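Local structure of putative solute-binding component of ABC transporter (Clostridium phytofermentans, 4YS6) at residues 41-46 / 71-76; 47-52 / 272-277; 291-296 / 351-356. The protein probably captures sugars for uptake as the solute-binding component of an ABC transporter, and is seen here with beta-D-glucopyranose bound. One frame throughout, in Å; residues are numbered along the deposited sequence. Where two conformers were deposited one is given.

In the fold
Contact 1 lies within one lobe, where neighbouring parallel strands and the turns after them pair; contact 2 is the most buried of the three and crosses the sugar cleft; contact 3 is partly buried and fastens a loop near the C-terminus to the start of helix 294-309. Contacts 1 and 2 are coupled because strand 38-43 leads directly into helix 50-64, and Tyr73 OH of contact 1 bonds to Trp51 O of contact 2. Contacts 2 and 3 share the glucose and are joined by Tyr354 OH, which meets Cys273 O and Gln49 NE2. Backbone bonds dominate contact 1, waters and sugar hydroxyls contact 2, and arginine and aromatic groups contact 3.

Contact 1. Residues 41-46 / 71-76; sequences VAMPTK and LQYASN. With NA (sodium ion), chain G.
Pro44 O, just past the end of its strand, is gripped by two backbone N-H groups of the facing turn: Asn76 N donates a short, fairly straight bond of 2.8 Å, and Ala74 N adds a weak one. Ala74 N also bonds weakly to Met43 O, so it is shared between two carbonyls where the strands give way to loops. Behind this point the pairing is regular and parallel, with Gln72 N on Val41 O at 3.0 Å and Met43 N on Gln72 O at 2.9 Å.

The Tyr73 ring is sandwiched. On one face, CB of Met43, a selenomethionine, comes within 3.4 Å of Tyr73 CE2; on the opposite face lies the aliphatic part of Lys46, whose CG sits 3.5 Å above the ring plane in a CH-pi contact. With its chain extended beyond CG, Lys46 crosses the ring at about a right angle and brings CE to 3.5 Å from Tyr73 CD1. Thr45 O meets the ring edge and is buried without a polar partner. Beyond the turn, Ser75 O binds a sodium ion at 2.4 Å, a site completed by Asp77 and waters.

These strands belong to the beta-alpha-beta unit 38-43, 50-64, 68-73: helix 50-64 covers the face carrying Val41 and Met43, helix 78-90 packs on Gln72 and Ala74, and strand 95-98 lies along the other side of strand 38-43.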
loop_
_atom_site.group_PDB
_atom_site.type_symbol
_atom_site.label_atom_id
_atom_site.label_comp_id
_atom_site.label_asym_id
_atom_site.label_seq_id
_atom_site.Cartn_x
_atom_site.Cartn_y
_atom_site.Cartn_z
ATOM N N VAL A 41 18.243 2.205 -6.068
ATOM C CA VAL A 41 16.910 1.763 -5.707
ATOM C C VAL A 41 16.749 1.935 -4.219
ATOM O O VAL A 41 17.466 1.296 -3.436
ATOM C CB VAL A 41 16.658 0.284 -6.092
ATOM C CG1 VAL A 41 15.212 -0.122 -5.766
ATOM C CG2 VAL A 41 16.962 0.049 -7.584
ATOM N N ALA A 42 15.843 2.836 -3.837
ATOM C CA ALA A 42 15.653 3.187 -2.444
ATOM C C ALA A 42 14.299 2.678 -1.949
ATOM O O ALA A 42 13.252 3.128 -2.421
ATOM C CB ALA A 42 15.750 4.693 -2.254
HETATM N N MSE A 43 14.327 1.759 -0.989
HETATM C CA MSE A 43 13.105 1.157 -0.442
HETATM C C MSE A 43 12.895 1.629 1.003
HETATM O O MSE A 43 13.863 1.984 1.681
HETATM C CB MSE A 43 13.190 -0.381 -0.492
HETATM C CG MSE A 43 13.302 -0.967 -1.899
HETATM SE SE MSE A 43 11.554 -0.895 -2.728
HETATM C CE MSE A 43 12.027 -0.064 -4.416
ATOM N N PRO A 44 11.641 1.666 1.470
ATOM C CA PRO A 44 11.396 2.300 2.776
ATOM C C PRO A 44 11.828 1.495 3.990
ATOM O O PRO A 44 12.442 2.067 4.888
ATOM C CB PRO A 44 9.871 2.502 2.800
ATOM C CG PRO A 44 9.333 1.518 1.803
ATOM C CD PRO A 44 10.389 1.399 0.747
ATOM N N THR A 45 11.540 0.202 4.004
ATOM C CA THR A 45 11.824 -0.624 5.155
ATOM C C THR A 45 11.671 -2.077 4.781
ATOM O O THR A 45 10.947 -2.388 3.850
ATOM C CB THR A 45 10.888 -0.295 6.314
ATOM O OG1 THR A 45 11.206 -1.114 7.431
ATOM C CG2 THR A 45 9.431 -0.544 5.915
ATOM N N LYS A 46 12.352 -2.955 5.515
ATOM C CA LYS A 46 12.153 -4.404 5.401
ATOM C C LYS A 46 11.088 -4.921 6.362
ATOM O O LYS A 46 10.719 -6.096 6.301
ATOM C CB LYS A 46 13.467 -5.141 5.686
ATOM C CG LYS A 46 14.500 -4.977 4.604
ATOM C CD LYS A 46 15.749 -5.783 4.943
ATOM C CE LYS A 46 16.812 -5.613 3.869
ATOM N NZ LYS A 46 18.098 -6.278 4.222
ATOM N N LEU A 71 20.969 -0.983 -4.104
ATOM C CA LEU A 71 19.702 -1.168 -3.387
ATOM C C LEU A 71 19.876 -0.919 -1.893
ATOM O O LEU A 71 20.729 -1.530 -1.253
ATOM C CB LEU A 71 19.172 -2.576 -3.621
ATOM C CG LEU A 71 17.988 -3.024 -2.774
ATOM C CD1 LEU A 71 16.752 -2.201 -3.118
ATOM C CD2 LEU A 71 17.725 -4.501 -2.978
ATOM N N GLN A 72 19.082 -0.016 -1.327
ATOM C CA GLN A 72 19.166 0.264 0.100
ATOM C C GLN A 72 17.784 0.400 0.703
ATOM O O GLN A 72 16.842 0.869 0.041
ATOM C CB GLN A 72 19.983 1.529 0.364
ATOM C CG GLN A 72 21.427 1.406 -0.093
ATOM C CD GLN A 72 22.265 2.599 0.303
ATOM O OE1 GLN A 72 22.379 2.913 1.482
ATOM N NE2 GLN A 72 22.852 3.274 -0.683
ATOM N N TYR A 73 17.684 -0.051 1.952
ATOM C CA TYR A 73 16.463 0.025 2.756
ATOM C C TYR A 73 16.684 0.970 3.927
ATOM O O TYR A 73 17.742 0.930 4.560
ATOM C CB TYR A 73 16.057 -1.337 3.312
ATOM C CG TYR A 73 15.564 -2.304 2.272
ATOM C CD1 TYR A 73 16.456 -3.023 1.498
ATOM C CD2 TYR A 73 14.213 -2.486 2.069
ATOM C CE1 TYR A 73 16.008 -3.917 0.539
ATOM C CE2 TYR A 73 13.747 -3.376 1.115
ATOM C CZ TYR A 73 14.645 -4.076 0.348
ATOM O OH TYR A 73 14.213 -4.964 -0.605
ATOM N N ALA A 74 15.663 1.755 4.267
ATOM C CA ALA A 74 15.844 2.856 5.215
ATOM C C ALA A 74 15.225 2.693 6.619
ATOM O O ALA A 74 15.214 3.640 7.392
ATOM C CB ALA A 74 15.311 4.122 4.587
ATOM N N SER A 75 14.726 1.502 6.935
ATOM C CA SER A 75 14.131 1.233 8.250
ATOM C C SER A 75 13.028 2.221 8.605
ATOM O O SER A 75 12.799 2.521 9.770
ATOM C CB SER A 75 15.195 1.249 9.338
ATOM O OG SER A 75 14.711 0.595 10.494
ATOM N N ASN A 76 12.323 2.707 7.591
ATOM C CA ASN A 76 11.235 3.681 7.782
ATOM C C ASN A 76 11.680 4.957 8.500
ATOM O O ASN A 76 10.870 5.672 9.115
ATOM C CB ASN A 76 10.053 3.024 8.530
ATOM C CG ASN A 76 8.852 2.780 7.638
ATOM O OD1 ASN A 76 8.935 2.880 6.417
ATOM N ND2 ASN A 76 7.726 2.426 8.254
HETATM NA NA NA G . 12.239 3.404 11.927
HETATM O O HOH W 1 12.559 1.061 11.851
HETATM O O HOH W 2 10.437 4.570 12.152
HETATM O O HOH W 3 14.491 2.694 12.851
#

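Contact 2. Residues 47-52 / 272-277; sequences DLQRWN and DCDIAN. With NA (sodium ion), chain I; BGC (beta-D-glucopyranose), chain D.
Gln49 and Asp274 reach past each other in opposite directions across the sugar cleft of a two-lobed periplasmic-binding-protein fold, their amide and carboxylate planes 36° apart. Gln49 CB lies 3.6 Å from Asp274 OD1, while the extended chain carries the amide onward to the start of helix 275-282. There Gln49 OE1 uses a lone pair in its carbonyl plane to accept from Ile275 N at 2.9 Å. Asp274, at the N-cap position, makes no capping bond with its own side chain, and the N-H of Ile275 is met instead by Gln49 from across the cleft. The amide nitrogen of Gln49 is held by Gln53 and Tyr354.

Arg50 and Asp272 cross at about a right angle, with guanidinium and carboxylate planes 87° apart, and meet through glucose. Arg50 NH1 donates to O3 of the sugar at 2.9 Å, close to the guanidinium plane. Asp272 takes two hydroxyls, O3 on OD1 at 2.7 Å and O4 on OD2 at 2.5 Å, one on each oxygen, which restrains the rotation of the carboxylate. Arg50 CG stands between the backbone N and carbonyl carbon (chi1 64°), placing the chain over the indole of Trp51, and Trp51 CH2 in turn lies 3.8 Å above the guanidinium centre. Salt bridges to Asp54 and Asp124 hold the arginine further. Trp51 NE1 donates to the sugar O6 at 3.0 Å.

Several waters bridge the segments; one of them donates to Gln49 OE1 at 2.7 Å and accepts from Ala276 N, tying the amide to a second N-H of the helix.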
loop_
_atom_site.group_PDB
_atom_site.type_symbol
_atom_site.label_atom_id
_atom_site.label_comp_id
_atom_site.label_asym_id
_atom_site.label_seq_id
_atom_site.Cartn_x
_atom_site.Cartn_y
_atom_site.Cartn_z
ATOM N N ASP A 47 10.576 -4.049 7.227
ATOM C CA ASP A 47 9.682 -4.477 8.319
ATOM C C ASP A 47 8.230 -4.517 7.848
ATOM O O ASP A 47 7.357 -5.015 8.548
ATOM C CB ASP A 47 9.811 -3.554 9.528
ATOM C CG ASP A 47 11.182 -3.650 10.202
ATOM O OD1 ASP A 47 11.716 -4.777 10.333
ATOM O OD2 ASP A 47 11.727 -2.596 10.593
ATOM N N LEU A 48 7.980 -3.981 6.658
ATOM C CA LEU A 48 6.700 -4.105 5.982
ATOM C C LEU A 48 6.976 -5.031 4.803
ATOM O O LEU A 48 7.883 -4.783 4.013
ATOM C CB LEU A 48 6.185 -2.743 5.543
ATOM C CG LEU A 48 5.804 -1.795 6.684
ATOM C CD1 LEU A 48 5.639 -0.386 6.210
ATOM C CD2 LEU A 48 4.535 -2.259 7.353
ATOM N N GLN A 49 6.248 -6.135 4.705
ATOM C CA GLN A 49 6.770 -7.262 3.958
ATOM C C GLN A 49 7.064 -6.982 2.494
ATOM O O GLN A 49 8.117 -7.375 1.993
ATOM C CB GLN A 49 5.812 -8.443 4.013
ATOM C CG GLN A 49 6.445 -9.743 3.538
ATOM C CD GLN A 49 5.391 -10.737 3.077
ATOM O OE1 GLN A 49 4.625 -11.266 3.872
ATOM N NE2 GLN A 49 5.353 -10.980 1.790
ATOM N N ARG A 50 6.132 -6.342 1.800
ATOM C CA ARG A 50 6.203 -6.309 0.347
ATOM C C ARG A 50 7.519 -5.727 -0.179
ATOM O O ARG A 50 8.020 -6.171 -1.222
ATOM C CB ARG A 50 5.015 -5.531 -0.267
ATOM C CG ARG A 50 4.947 -4.076 0.057
ATOM C CD ARG A 50 4.012 -3.348 -0.896
ATOM N NE ARG A 50 4.592 -3.207 -2.231
ATOM C CZ ARG A 50 4.041 -2.475 -3.201
ATOM N NH1 ARG A 50 2.873 -1.884 -3.018
ATOM N NH2 ARG A 50 4.640 -2.347 -4.382
ATOM N N TRP A 51 8.102 -4.778 0.537
ATOM C CA TRP A 51 9.267 -4.037 0.020
ATOM C C TRP A 51 10.476 -4.932 -0.087
ATOM O O TRP A 51 11.380 -4.649 -0.868
ATOM C CB TRP A 51 9.574 -2.807 0.883
ATOM C CG TRP A 51 8.349 -1.987 1.068
ATOM C CD1 TRP A 51 7.611 -1.886 2.208
ATOM C CD2 TRP A 51 7.652 -1.210 0.075
ATOM N NE1 TRP A 51 6.510 -1.103 2.000
ATOM C CE2 TRP A 51 6.498 -0.693 0.694
ATOM C CE3 TRP A 51 7.887 -0.914 -1.275
ATOM C CZ2 TRP A 51 5.597 0.130 0.019
ATOM C CZ3 TRP A 51 6.970 -0.115 -1.942
ATOM C CH2 TRP A 51 5.848 0.399 -1.297
ATOM N N ASN A 52 10.479 -6.040 0.661
ATOM C CA ASN A 52 11.505 -7.069 0.474
ATOM C C ASN A 52 11.428 -7.658 -0.930
ATOM O O ASN A 52 12.448 -7.847 -1.606
ATOM C CB ASN A 52 11.357 -8.161 1.516
ATOM C CG ASN A 52 11.653 -7.658 2.921
ATOM O OD1 ASN A 52 12.806 -7.544 3.322
ATOM N ND2 ASN A 52 10.623 -7.348 3.662
ATOM N N ASP A 272 -2.164 -6.703 -0.114
ATOM C CA ASP A 272 -0.758 -7.101 -0.359
ATOM C C ASP A 272 -0.571 -8.625 -0.338
ATOM O O ASP A 272 0.448 -9.128 -0.831
ATOM C CB ASP A 272 0.270 -6.554 0.657
ATOM C CG ASP A 272 0.484 -5.057 0.572
ATOM O OD1 ASP A 272 -0.016 -4.394 -0.361
ATOM O OD2 ASP A 272 1.232 -4.562 1.455
ATOM N N CYS A 273 -1.506 -9.344 0.273
ATOM C CA CYS A 273 -1.353 -10.778 0.501
ATOM C C CYS A 273 -0.034 -11.095 1.204
ATOM O O CYS A 273 0.719 -11.997 0.768
ATOM C CB CYS A 273 -1.446 -11.570 -0.808
ATOM S SG CYS A 273 -3.111 -11.478 -1.516
ATOM N N ASP A 274 0.265 -10.348 2.270
ATOM C CA ASP A 274 1.369 -10.724 3.154
ATOM C C ASP A 274 1.146 -12.150 3.652
ATOM O O ASP A 274 0.021 -12.575 3.877
ATOM C CB ASP A 274 1.481 -9.798 4.377
ATOM C CG ASP A 274 1.945 -8.394 4.032
ATOM O OD1 ASP A 274 2.442 -8.165 2.902
ATOM O OD2 ASP A 274 1.855 -7.523 4.931
ATOM N N ILE A 275 2.229 -12.864 3.899
ATOM C CA ILE A 275 2.144 -14.259 4.305
ATOM C C ILE A 275 1.339 -14.435 5.587
ATOM O O ILE A 275 0.509 -15.321 5.662
ATOM C CB ILE A 275 3.559 -14.861 4.476
ATOM C CG1 ILE A 275 4.189 -15.018 3.104
ATOM C CG2 ILE A 275 3.523 -16.229 5.159
ATOM C CD1 ILE A 275 5.673 -15.351 3.141
ATOM N N ALA A 276 1.590 -13.610 6.595
ATOM C CA ALA A 276 0.863 -13.702 7.857
ATOM C C ALA A 276 -0.642 -13.603 7.627
ATOM O O ALA A 276 -1.427 -14.349 8.232
ATOM C CB ALA A 276 1.317 -12.601 8.804
ATOM N N ASN A 277 -1.032 -12.663 6.765
ATOM C CA ASN A 277 -2.446 -12.435 6.486
ATOM C C ASN A 277 -3.063 -13.539 5.659
ATOM O O ASN A 277 -4.235 -13.864 5.866
ATOM C CB ASN A 277 -2.631 -11.101 5.795
ATOM C CG ASN A 277 -2.093 -9.981 6.619
ATOM O OD1 ASN A 277 -0.886 -9.891 6.825
ATOM N ND2 ASN A 277 -2.969 -9.112 7.094
HETATM NA NA NA I . 14.639 -9.341 -0.405
HETATM C C2 BGC D . 1.587 0.370 -0.496
HETATM C C3 BGC D . 0.909 -0.792 0.153
HETATM C C4 BGC D . 1.548 -1.189 1.417
HETATM C C5 BGC D . 1.725 -0.036 2.357
HETATM C C6 BGC D . 2.568 -0.356 3.573
HETATM C C1 BGC D . 1.587 1.569 0.474
HETATM O O1 BGC D . 2.180 2.604 -0.014
HETATM O O2 BGC D . 0.899 0.734 -1.686
HETATM O O3 BGC D . 0.941 -1.896 -0.829
HETATM O O4 BGC D . 0.744 -2.157 2.136
HETATM O O5 BGC D . 2.396 1.033 1.624
HETATM O O6 BGC D . 3.753 -1.056 3.228
HETATM O O HOH W 4 3.943 -11.676 6.504
HETATM O O HOH W 5 3.880 -6.313 6.376
HETATM O O HOH W 6 3.404 -5.799 2.601
HETATM O O HOH W 7 15.167 -8.271 1.673
HETATM O O HOH W 8 13.623 -11.323 0.461
HETATM O O HOH W 9 15.908 -7.303 -0.927
#

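Contact 3. Residues 291-296 / 351-356; sequences FKDTRT and SGYYTE. With BGC (beta-D-glucopyranose), chain D.
Arg295 holds Ser351 O end-on with two nitrogens, NH1 at 2.9 Å and NH2 at 3.1 Å. Both come from the same face of the carbonyl: NH1 is tilted from its plane, and NH2 stands well above it. The guanidinium also grips Asp293 side-on, NE to OD1 and NH2 to OD2 (2.8 Å), together a bidentate salt bridge. NH2 therefore serves two acceptors, and the bent arginine chain is locked between its own helix start and the loop. Asp293 OD1 has a second donor as well: its syn lone pair takes Arg295 NE, while Arg295 N arrives on the anti side at 3.0 Å, capping the helix.

Tyr353 lies against this network. Its ring swings toward helix 294-309 because chi1 is near trans (-162°), and there the hydroxyl shares a hydrogen bond with Thr294 OG1 at 2.8 Å. Asp293 OD1 and Arg295 NE meet the ring edge. The edge of Phe291 points onto the face of the Tyr353 ring in a T-shaped stack, centroids 5.0 Å apart and planes at 85°, with Phe291 CZ 3.7 Å from Tyr353 CD1. Ser351 OG bonds to Leu347 O and accepts weakly from Tyr353 N.

Lys292 turns the other way, its NZ donating to O3 of the glucose at 2.9 Å, weakly to O2, and to Gln271. Just past the end of strand 289-291, it is one of the residues lining the glucose pocket of this periplasmic-binding-protein fold, and an Asp N-cap starts the next helix directly after it.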
loop_
_atom_site.group_PDB
_atom_site.type_symbol
_atom_site.label_atom_id
_atom_site.label_comp_id
_atom_site.label_asym_id
_atom_site.label_seq_id
_atom_site.Cartn_x
_atom_site.Cartn_y
_atom_site.Cartn_z
ATOM N N PHE A 291 -4.205 -8.673 -4.216
ATOM C CA PHE A 291 -2.907 -9.122 -4.684
ATOM C C PHE A 291 -2.357 -8.116 -5.687
ATOM O O PHE A 291 -2.976 -7.827 -6.702
ATOM C CB PHE A 291 -2.982 -10.495 -5.334
ATOM C CG PHE A 291 -1.680 -10.964 -5.929
ATOM C CD1 PHE A 291 -0.525 -11.030 -5.157
ATOM C CD2 PHE A 291 -1.617 -11.373 -7.245
ATOM C CE1 PHE A 291 0.668 -11.481 -5.711
ATOM C CE2 PHE A 291 -0.442 -11.832 -7.790
ATOM C CZ PHE A 291 0.710 -11.878 -7.011
ATOM N N LYS A 292 -1.179 -7.611 -5.370
ATOM C CA LYS A 292 -0.431 -6.707 -6.205
ATOM C C LYS A 292 0.917 -7.380 -6.517
ATOM O O LYS A 292 1.797 -7.519 -5.663
ATOM C CB LYS A 292 -0.249 -5.352 -5.501
ATOM C CG LYS A 292 -1.570 -4.736 -5.028
ATOM C CD LYS A 292 -1.476 -3.266 -4.696
ATOM C CE LYS A 292 -0.491 -2.947 -3.580
ATOM N NZ LYS A 292 -0.675 -1.508 -3.218
ATOM N N ASP A 293 1.061 -7.858 -7.743
ATOM C CA ASP A 293 2.226 -8.673 -8.076
ATOM C C ASP A 293 3.440 -7.746 -8.239
ATOM O O ASP A 293 3.578 -7.074 -9.268
ATOM C CB ASP A 293 1.972 -9.487 -9.350
ATOM C CG ASP A 293 3.046 -10.530 -9.602
ATOM O OD1 ASP A 293 4.202 -10.346 -9.153
ATOM O OD2 ASP A 293 2.742 -11.548 -10.259
ATOM N N THR A 294 4.298 -7.701 -7.219
ATOM C CA THR A 294 5.450 -6.791 -7.264
ATOM C C THR A 294 6.408 -7.109 -8.406
ATOM O O THR A 294 7.190 -6.249 -8.813
ATOM C CB THR A 294 6.257 -6.792 -5.938
ATOM O OG1 THR A 294 6.792 -8.092 -5.649
ATOM C CG2 THR A 294 5.392 -6.351 -4.799
ATOM N N ARG A 295 6.374 -8.340 -8.929
ATOM C CA ARG A 295 7.250 -8.688 -10.030
ATOM C C ARG A 295 6.842 -7.913 -11.278
ATOM O O ARG A 295 7.683 -7.516 -12.101
ATOM C CB ARG A 295 7.189 -10.184 -10.308
ATOM C CG ARG A 295 7.568 -11.043 -9.153
ATOM C CD ARG A 295 7.298 -12.492 -9.490
ATOM N NE ARG A 295 5.858 -12.714 -9.623
ATOM C CZ ARG A 295 5.306 -13.905 -9.801
ATOM N NH1 ARG A 295 6.066 -14.975 -9.881
ATOM N NH2 ARG A 295 3.998 -14.011 -9.901
ATOM N N THR A 296 5.530 -7.727 -11.425
ATOM C CA THR A 296 4.966 -7.000 -12.557
ATOM C C THR A 296 5.292 -5.529 -12.479
ATOM O O THR A 296 5.647 -4.901 -13.481
ATOM C CB THR A 296 3.439 -7.159 -12.606
ATOM O OG1 THR A 296 3.131 -8.551 -12.706
ATOM C CG2 THR A 296 2.849 -6.423 -13.805
ATOM N N SER A 351 1.151 -19.050 -9.656
ATOM C CA SER A 351 1.837 -17.938 -10.310
ATOM C C SER A 351 3.312 -17.830 -9.945
ATOM O O SER A 351 4.039 -17.007 -10.516
ATOM C CB SER A 351 1.205 -16.623 -9.909
ATOM O OG SER A 351 1.517 -16.412 -8.549
ATOM N N GLY A 352 3.726 -18.604 -8.954
ATOM C CA GLY A 352 5.110 -18.644 -8.548
ATOM C C GLY A 352 5.461 -17.535 -7.586
ATOM O O GLY A 352 6.625 -17.344 -7.264
ATOM N N TYR A 353 4.475 -16.787 -7.117
ATOM C CA TYR A 353 4.795 -15.670 -6.222
ATOM C C TYR A 353 5.346 -16.158 -4.879
ATOM O O TYR A 353 6.368 -15.663 -4.393
ATOM C CB TYR A 353 3.556 -14.798 -5.992
ATOM C CG TYR A 353 3.911 -13.428 -5.461
ATOM C CD1 TYR A 353 4.316 -12.425 -6.322
ATOM C CD2 TYR A 353 3.876 -13.147 -4.104
ATOM C CE1 TYR A 353 4.662 -11.173 -5.863
ATOM C CE2 TYR A 353 4.230 -11.866 -3.623
ATOM C CZ TYR A 353 4.622 -10.891 -4.520
ATOM O OH TYR A 353 4.973 -9.603 -4.107
ATOM N N TYR A 354 4.659 -17.124 -4.286
ATOM C CA TYR A 354 5.093 -17.788 -3.065
ATOM C C TYR A 354 5.325 -19.269 -3.346
ATOM O O TYR A 354 4.806 -19.801 -4.324
ATOM C CB TYR A 354 4.046 -17.654 -1.975
ATOM C CG TYR A 354 3.849 -16.258 -1.414
ATOM C CD1 TYR A 354 4.931 -15.453 -1.107
ATOM C CD2 TYR A 354 2.575 -15.767 -1.156
ATOM C CE1 TYR A 354 4.751 -14.187 -0.553
ATOM C CE2 TYR A 354 2.377 -14.501 -0.595
ATOM C CZ TYR A 354 3.475 -13.715 -0.301
ATOM O OH TYR A 354 3.312 -12.461 0.235
ATOM N N THR A 355 6.090 -19.933 -2.484
ATOM C CA THR A 355 6.201 -21.384 -2.524
ATOM C C THR A 355 5.186 -21.942 -1.559
ATOM O O THR A 355 4.768 -21.247 -0.633
ATOM C CB THR A 355 7.594 -21.858 -2.136
ATOM O OG1 THR A 355 7.791 -21.637 -0.735
ATOM C CG2 THR A 355 8.646 -21.099 -2.914
ATOM N N GLU A 356 4.795 -23.197 -1.750
ATOM C CA GLU A 356 3.760 -23.794 -0.913
ATOM C C GLU A 356 4.239 -23.865 0.542
ATOM O O GLU A 356 3.430 -23.788 1.465
ATOM C CB GLU A 356 3.377 -25.197 -1.424
ATOM C CG GLU A 356 1.875 -25.506 -1.343
ATOM C CD GLU A 356 1.537 -26.958 -1.681
ATOM O OE1 GLU A 356 1.962 -27.859 -0.923
ATOM O OE2 GLU A 356 0.848 -27.198 -2.701
HETATM C C2 BGC D . 1.587 0.370 -0.496
HETATM C C3 BGC D . 0.909 -0.792 0.153
HETATM C C4 BGC D . 1.548 -1.189 1.417
HETATM C C5 BGC D . 1.725 -0.036 2.357
HETATM C C6 BGC D . 2.568 -0.356 3.573
HETATM C C1 BGC D . 1.587 1.569 0.474
HETATM O O1 BGC D . 2.180 2.604 -0.014
HETATM O O2 BGC D . 0.899 0.734 -1.686
HETATM O O3 BGC D . 0.941 -1.896 -0.829
HETATM O O4 BGC D . 0.744 -2.157 2.136
HETATM O O5 BGC D . 2.396 1.033 1.624
HETATM O O6 BGC D . 3.753 -1.056 3.228
#